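Local structure of hydrogenase 2 maturation peptidase (Thaumarchaeota archaeon SCGC AB-539-E09, 5TTX) at residues 9-14 / 59-64; 63-68 / 155-160. The protein probably cleaves a short C-terminal extension from the large subunit of a [NiFe] hydrogenase late in its maturation. All coordinates share one frame; numbering follows the deposited sequence.

Contact 1: residues 9-14 / 59-64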
# COMPACT_ATOMS: atom_id res chain seq x y z
N ARG A 9 7.16 -24.06 30.59
CA ARG A 9 7.23 -22.60 30.54
C ARG A 9 8.63 -22.06 30.36
O ARG A 9 8.81 -21.09 29.62
CB ARG A 9 6.61 -22.00 31.80
CG ARG A 9 5.12 -22.08 31.82
CD ARG A 9 4.51 -20.91 31.06
NE ARG A 9 3.10 -21.11 30.73
CZ ARG A 9 2.30 -20.16 30.25
NH1 ARG A 9 2.76 -18.93 30.06
NH2 ARG A 9 1.03 -20.44 29.98
N VAL A 10 9.63 -22.63 31.03
CA VAL A 10 11.01 -22.17 30.93
C VAL A 10 11.85 -23.27 30.29
O VAL A 10 11.72 -24.44 30.66
CB VAL A 10 11.60 -21.79 32.30
CG1 VAL A 10 13.11 -21.53 32.16
CG2 VAL A 10 10.88 -20.58 32.85
N LEU A 11 12.68 -22.88 29.32
CA LEU A 11 13.60 -23.79 28.65
C LEU A 11 15.01 -23.42 29.06
O LEU A 11 15.43 -22.27 28.89
CB LEU A 11 13.47 -23.70 27.12
CG LEU A 11 14.62 -24.40 26.36
CD1 LEU A 11 14.62 -25.88 26.66
CD2 LEU A 11 14.57 -24.17 24.83
N VAL A 12 15.74 -24.39 29.61
CA VAL A 12 17.18 -24.25 29.78
C VAL A 12 17.85 -25.23 28.83
O VAL A 12 17.68 -26.46 28.97
CB VAL A 12 17.62 -24.50 31.23
CG1 VAL A 12 19.12 -24.26 31.41
CG2 VAL A 12 16.80 -23.66 32.21
N ALA A 13 18.61 -24.70 27.86
CA ALA A 13 19.12 -25.47 26.73
C ALA A 13 20.63 -25.54 26.79
O ALA A 13 21.30 -24.51 26.73
CB ALA A 13 18.67 -24.85 25.40
N GLY A 14 21.16 -26.76 26.88
CA GLY A 14 22.59 -26.97 26.77
C GLY A 14 22.97 -27.30 25.34
O GLY A 14 22.42 -28.23 24.74
N GLU A 59 8.85 -21.88 20.47
CA GLU A 59 7.85 -20.85 20.69
C GLU A 59 6.91 -21.17 21.84
O GLU A 59 6.22 -20.26 22.33
CB GLU A 59 7.04 -20.63 19.40
CG GLU A 59 6.08 -21.74 19.09
CD GLU A 59 5.33 -21.49 17.79
OE1 GLU A 59 5.35 -20.34 17.29
OE2 GLU A 59 4.71 -22.44 17.27
N ASP A 60 6.86 -22.41 22.32
CA ASP A 60 5.99 -22.71 23.44
C ASP A 60 6.59 -22.34 24.79
O ASP A 60 5.94 -22.56 25.81
CB ASP A 60 5.62 -24.19 23.44
CG ASP A 60 4.89 -24.59 22.16
OD1 ASP A 60 4.27 -23.71 21.52
OD2 ASP A 60 4.94 -25.80 21.80
N TYR A 61 7.80 -21.79 24.83
CA TYR A 61 8.38 -21.29 26.06
C TYR A 61 8.23 -19.78 26.14
O TYR A 61 8.19 -19.10 25.12
CB TYR A 61 9.86 -21.66 26.18
CG TYR A 61 10.07 -23.14 26.18
CD1 TYR A 61 10.02 -23.86 27.36
CD2 TYR A 61 10.26 -23.82 24.98
CE1 TYR A 61 10.18 -25.25 27.36
CE2 TYR A 61 10.43 -25.20 24.98
CZ TYR A 61 10.39 -25.90 26.17
OH TYR A 61 10.54 -27.26 26.16
N GLU A 62 8.12 -19.28 27.36
CA GLU A 62 8.13 -17.84 27.58
C GLU A 62 9.49 -17.32 28.00
O GLU A 62 9.73 -16.11 27.96
CB GLU A 62 7.09 -17.47 28.64
CG GLU A 62 7.48 -17.89 30.05
CD GLU A 62 6.42 -17.54 31.10
OE1 GLU A 62 5.42 -16.89 30.74
OE2 GLU A 62 6.60 -17.91 32.28
N LYS A 63 10.39 -18.20 28.43
CA LYS A 63 11.72 -17.77 28.82
C LYS A 63 12.69 -18.86 28.38
O LYS A 63 12.38 -20.05 28.48
CB LYS A 63 11.78 -17.50 30.32
CG LYS A 63 13.12 -17.07 30.85
CD LYS A 63 13.03 -16.71 32.32
CE LYS A 63 14.37 -16.30 32.89
NZ LYS A 63 14.78 -14.96 32.37
N VAL A 64 13.83 -18.45 27.83
CA VAL A 64 14.86 -19.37 27.36
C VAL A 64 16.20 -18.95 27.92
O VAL A 64 16.53 -17.76 27.94
CB VAL A 64 14.94 -19.45 25.82
CG1 VAL A 64 15.96 -20.48 25.43
CG2 VAL A 64 13.62 -19.86 25.25
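Two backbone hydrogen bonds join 9-14 to 59-64 where strands 10-15 and 63-69 start to run side by side in parallel register. Leu11 N donates to Lys63 O at 3.0 Å along an almost straight line, 171° at the hydrogen, and meets the carbonyl in its plane. One step earlier, Glu62 N reaches Arg9 O at 3.0 Å, so the pairing already begins in the turn ahead of strand 63-69. Val10 CA also makes a CA-H...O contact with Lys63 O, which thus receives both, and Val64 CA makes another with Leu11 O, one step further along the pair.

The aromatic contact is a CH-pi interaction. Tyr61, with CG anti to its carbonyl carbon, lays one ring face against Leu11, whose CB sits 3.5 Å from the ring centroid and nearly on the ring normal. Leu11 CG stands anti to the backbone N, and CD2 packs 4.0 Å from Val64 CG1, these two side chains lying alongside each other on one sheet face. On the other face Val10 CG2 rests beside Lys63 CB. An alanine in place of Tyr61 would remove the ring from over Leu11 CB and the hydroxyl that bonds Asp43 and Arg45, and would probably loosen the turn's hold on strands 10-15 and 42-48.

The charged contact is peripheral and weak: Arg9 NH1 meets Glu62 OE1 at 3.4 Å, a salt bridge that enters at the guanidinium edge with the two planes 74° apart. Glu62 OE2 lies instead near Arg9 CD.

Strand 42-48 pairs with the other edge of strand 10-15, Leu58 of helix 54-58 covers Leu11 and Val64, and Leu158 of helix 141-158 packs on Val10 and Lys63 across the sheet.

Contact 2: residues 63-68 / 155-160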
# COMPACT_ATOMS: atom_id res chain seq x y z
N LYS A 63 10.39 -18.20 28.43
CA LYS A 63 11.72 -17.77 28.82
C LYS A 63 12.69 -18.86 28.38
O LYS A 63 12.38 -20.05 28.48
CB LYS A 63 11.78 -17.50 30.32
CG LYS A 63 13.12 -17.07 30.85
CD LYS A 63 13.03 -16.71 32.32
CE LYS A 63 14.37 -16.30 32.89
NZ LYS A 63 14.78 -14.96 32.37
N VAL A 64 13.83 -18.45 27.83
CA VAL A 64 14.86 -19.37 27.36
C VAL A 64 16.20 -18.95 27.92
O VAL A 64 16.53 -17.76 27.94
CB VAL A 64 14.94 -19.45 25.82
CG1 VAL A 64 15.96 -20.48 25.43
CG2 VAL A 64 13.62 -19.86 25.25
N ILE A 65 16.97 -19.94 28.37
CA ILE A 65 18.36 -19.78 28.78
C ILE A 65 19.19 -20.76 27.96
O ILE A 65 18.94 -21.97 28.01
CB ILE A 65 18.54 -20.04 30.28
CG1 ILE A 65 17.68 -19.09 31.09
CG2 ILE A 65 20.01 -20.00 30.71
CD1 ILE A 65 17.80 -19.32 32.61
N PHE A 66 20.16 -20.24 27.20
CA PHE A 66 21.06 -21.06 26.39
C PHE A 66 22.41 -21.13 27.07
O PHE A 66 22.95 -20.10 27.51
CB PHE A 66 21.26 -20.49 24.97
CG PHE A 66 20.22 -20.92 23.99
CD1 PHE A 66 20.39 -22.08 23.25
CD2 PHE A 66 19.05 -20.17 23.81
CE1 PHE A 66 19.41 -22.50 22.35
CE2 PHE A 66 18.08 -20.58 22.90
CZ PHE A 66 18.26 -21.75 22.18
N LEU A 67 22.98 -22.33 27.10
CA LEU A 67 24.32 -22.56 27.63
C LEU A 67 25.18 -23.17 26.53
O LEU A 67 24.78 -24.16 25.89
CB LEU A 67 24.27 -23.46 28.86
CG LEU A 67 23.45 -22.89 30.03
CD1 LEU A 67 22.56 -24.00 30.50
CD2 LEU A 67 24.33 -22.45 31.16
N ASP A 68 26.36 -22.59 26.31
CA ASP A 68 27.24 -23.09 25.28
C ASP A 68 28.67 -22.72 25.63
O ASP A 68 28.93 -22.08 26.65
CB ASP A 68 26.85 -22.56 23.89
CG ASP A 68 27.00 -21.04 23.77
OD1 ASP A 68 27.24 -20.37 24.79
OD2 ASP A 68 26.88 -20.49 22.66
N LEU A 155 19.94 -20.81 38.34
CA LEU A 155 18.96 -20.77 39.43
C LEU A 155 18.64 -19.33 39.81
O LEU A 155 17.48 -19.02 40.12
CB LEU A 155 19.46 -21.56 40.64
CG LEU A 155 19.55 -23.09 40.50
CD1 LEU A 155 20.09 -23.76 41.79
CD2 LEU A 155 18.21 -23.71 40.13
N GLU A 156 19.62 -18.42 39.76
CA GLU A 156 19.34 -17.04 40.12
C GLU A 156 18.45 -16.38 39.09
O GLU A 156 17.51 -15.66 39.44
CB GLU A 156 20.61 -16.23 40.27
CG GLU A 156 21.49 -16.65 41.41
CD GLU A 156 22.88 -16.06 41.27
OE1 GLU A 156 23.70 -16.27 42.18
OE2 GLU A 156 23.13 -15.39 40.24
N ALA A 157 18.74 -16.62 37.81
CA ALA A 157 17.93 -16.08 36.73
C ALA A 157 16.47 -16.47 36.89
O ALA A 157 15.58 -15.69 36.53
CB ALA A 157 18.44 -16.59 35.39
N LEU A 158 16.20 -17.65 37.43
CA LEU A 158 14.85 -18.17 37.58
C LEU A 158 14.25 -17.92 38.95
O LEU A 158 13.09 -18.30 39.18
CB LEU A 158 14.85 -19.68 37.28
CG LEU A 158 15.25 -20.05 35.85
CD1 LEU A 158 15.32 -21.57 35.64
CD2 LEU A 158 14.26 -19.41 34.89
N GLY A 159 14.99 -17.32 39.87
CA GLY A 159 14.45 -17.11 41.20
C GLY A 159 14.45 -18.33 42.09
O GLY A 159 13.78 -18.32 43.13
N LEU A 160 15.20 -19.37 41.74
CA LEU A 160 15.21 -20.63 42.46
C LEU A 160 16.41 -20.80 43.39
O LEU A 160 16.55 -21.86 44.01
CB LEU A 160 15.17 -21.79 41.46
CG LEU A 160 13.92 -21.81 40.59
CD1 LEU A 160 14.05 -22.90 39.55
CD2 LEU A 160 12.65 -22.01 41.44
O HOH W 1 15.98 -13.58 34.73
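Ile65 and Leu158 point tip to tip across the gap between strand 63-69 and the end of helix 141-158. Ile65 has CG1 anti to its carbonyl carbon and CD1 extended beyond it (chi2 179°), which carries the methyl outward to 3.9 Å from Ala157 CB and 4.2 Å from Leu158 CG. One carbon thus meets two successive residues, Ala157 and Leu158.

Lys63 approaches differently, crossing Leu158 obliquely. Its chain is stretched as far as CE, which lies 3.7 Å from Leu158 CD2, so the aliphatic part does the packing. At the last torsion the chain bends (chi4 72°), and NZ donates to a water 3.0 Å away. That water in turn donates a hydrogen bond to Ala157 O at 2.8 Å, linking the ammonium to a carbonyl of the last helical turn without direct contact; this carbonyl lies near the helix's C-terminal end, where the dipole would probably suit a positive charge. Glu122 OE1 forms only a long, weak ion pair with NZ.

The helix terminates in a Schellman motif: Gly159 takes positive phi, Leu160 N bonds to Leu155 O at 2.8 Å, and Gly159 N bonds to Glu156 O. Ile65 also touches Ile126 of strand 122-128. A C-terminal helix laid over central parallel strands is the layered alpha/beta arrangement of the hydrogenase maturation protease fold.

How the contacts relate
From the N terminus, strand 10-15 comes first; after helix 25-34, strand 42-48 and helix 54-58 the chain returns at 59-64, where contact 1 closes a loop of 44 residues. The same strand, 63-69, then opens contact 2, which closes only after 86 more residues, when helix 141-158 ends. The two loops follow one another, overlapping at Lys63 and Val64, and neither encloses the other. Contact 1 ties neighbouring strands edge to edge; contact 2 ties their sheet to the last helix. They meet directly where Val10 CG1 packs on Leu158 CD2, and Ala13 probably hydrogen-bonds to Ile65 and Leu67, continuing the strand pairing.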